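Local atomic coordinates of toxin 2A (PDB entry 5URP), a protein that probably transfers ADP-ribose from NAD+ onto a target protein, acting as a virulence toxin of the bacterium Paenibacillus larvae. Residues 49-52 with 53-56. Numbering follows the deposited sequence.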
loop_
_atom_site.group_PDB
_atom_site.type_symbol
_atom_site.label_atom_id
_atom_site.label_comp_id
_atom_site.label_asym_id
_atom_site.label_seq_id
_atom_site.Cartn_x
_atom_site.Cartn_y
_atom_site.Cartn_z
ATOM N N THR A 49 -17.335 -13.867 3.139
ATOM C CA THR A 49 -18.703 -13.962 2.641
ATOM C C THR A 49 -18.728 -13.455 1.202
ATOM O O THR A 49 -17.842 -12.735 0.770
ATOM C CB THR A 49 -19.676 -13.116 3.450
ATOM O OG1 THR A 49 -19.355 -11.742 3.203
ATOM C CG2 THR A 49 -19.596 -13.412 4.945
ATOM N N GLU A 50 -19.789 -13.810 0.476
ATOM C CA GLU A 50 -19.888 -13.347 -0.911
ATOM C C GLU A 50 -19.915 -11.821 -0.992
ATOM O O GLU A 50 -19.298 -11.232 -1.892
ATOM C CB GLU A 50 -21.119 -13.965 -1.582
ATOM C CG GLU A 50 -21.005 -15.475 -1.767
ATOM C CD GLU A 50 -19.767 -15.886 -2.554
ATOM O OE1 GLU A 50 -19.598 -15.422 -3.705
ATOM O OE2 GLU A 50 -18.950 -16.664 -2.015
ATOM N N GLU A 51 -20.629 -11.161 -0.079
ATOM C CA GLU A 51 -20.657 -9.699 -0.094
ATOM C C GLU A 51 -19.303 -9.088 0.246
ATOM O O GLU A 51 -18.925 -8.060 -0.344
ATOM C CB GLU A 51 -21.744 -9.183 0.858
ATOM C CG GLU A 51 -22.063 -7.696 0.682
ATOM C CD GLU A 51 -22.244 -7.277 -0.791
ATOM O OE1 GLU A 51 -23.139 -7.825 -1.473
ATOM O OE2 GLU A 51 -21.476 -6.410 -1.274
ATOM N N GLU A 52 -18.519 -9.712 1.134
ATOM C CA GLU A 52 -17.171 -9.223 1.380
ATOM C C GLU A 52 -16.321 -9.316 0.121
ATOM O O GLU A 52 -15.627 -8.357 -0.244
ATOM C CB GLU A 52 -16.504 -10.000 2.521
ATOM C CG GLU A 52 -17.038 -9.595 3.899
ATOM C CD GLU A 52 -16.676 -10.574 5.034
ATOM O OE1 GLU A 52 -16.196 -11.693 4.772
ATOM O OE2 GLU A 52 -16.947 -10.247 6.196
ATOM N N LYS A 53 -16.341 -10.470 -0.542
ATOM C CA LYS A 53 -15.583 -10.624 -1.790
ATOM C C LYS A 53 -15.967 -9.553 -2.797
ATOM O O LYS A 53 -15.094 -8.944 -3.429
ATOM C CB LYS A 53 -15.820 -12.010 -2.392
ATOM C CG LYS A 53 -15.254 -13.150 -1.550
ATOM C CD LYS A 53 -15.662 -14.482 -2.155
ATOM C CE LYS A 53 -15.261 -15.650 -1.295
ATOM N NZ LYS A 53 -16.208 -16.769 -1.528
ATOM N N ARG A 54 -17.263 -9.323 -2.976
ATOM C CA ARG A 54 -17.725 -8.335 -3.951
ATOM C C ARG A 54 -17.202 -6.939 -3.626
ATOM O O ARG A 54 -16.781 -6.202 -4.527
ATOM C CB ARG A 54 -19.243 -8.350 -4.002
ATOM C CG ARG A 54 -19.835 -7.251 -4.843
ATOM C CD ARG A 54 -21.350 -7.344 -4.848
ATOM N NE ARG A 54 -21.943 -6.126 -4.299
ATOM C CZ ARG A 54 -22.390 -5.101 -5.022
ATOM N NH1 ARG A 54 -22.891 -4.036 -4.406
ATOM N NH2 ARG A 54 -22.357 -5.132 -6.347
ATOM N N GLN A 55 -17.217 -6.550 -2.346
ATOM C CA GLN A 55 -16.738 -5.213 -1.996
ATOM C C GLN A 55 -15.244 -5.078 -2.193
ATOM O O GLN A 55 -14.775 -3.997 -2.573
ATOM C CB GLN A 55 -17.117 -4.849 -0.554
ATOM C CG GLN A 55 -18.588 -4.664 -0.338
ATOM C CD GLN A 55 -19.201 -3.553 -1.193
ATOM O OE1 GLN A 55 -18.513 -2.624 -1.652
ATOM N NE2 GLN A 55 -20.496 -3.664 -1.436
ATOM N N ILE A 56 -14.478 -6.145 -1.940
ATOM C CA ILE A 56 -13.055 -6.118 -2.233
ATOM C C ILE A 56 -12.839 -5.903 -3.729
ATOM O O ILE A 56 -12.043 -5.055 -4.140
ATOM C CB ILE A 56 -12.373 -7.406 -1.744
ATOM C CG1 ILE A 56 -12.356 -7.385 -0.211
ATOM C CG2 ILE A 56 -10.962 -7.557 -2.302
ATOM C CD1 ILE A 56 -12.057 -8.699 0.409
#
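Glu50 and Lys53 are joined by a salt bridge, OE2 to NZ at 2.8 Å, in the first turns of helix 50-61, which opens with a capping box. Lys53 reaches its partner with an extended chain, whereas Glu50 is bent at chi2 (-56°) and meets the ammonium on the syn side of its carboxylate but well out of its plane. A second i to i+3 salt bridge joins Glu51 OE2 to Arg54 NE at 3.1 Å, the oxygen using its syn lone pair and lying near the guanidinium plane, though the two flat groups are turned 74° apart. Buried Glu52 forms salt bridges with Lys90 and Lys94.

With CG beside the carbonyl carbon (chi1 -167°) and the chain then bent at chi2, Glu51 carries OE2 to where Gln55 NE2 also donates to it at 2.9 Å. The Gln55 amide adds this second donor without adding charge, while its side chain packs on Leu87 of helix 79-92.

Backbone bonds follow the i to i+4 pattern, beginning with Lys53 N to Thr49 O. Thr49 suits the N-cap: its short hydroxyl side chain accepts from Glu52 N through OG1 at 3.0 Å. Glu52 OE1 closes the box, receiving Thr49 N at 2.9 Å from above the carboxylate plane.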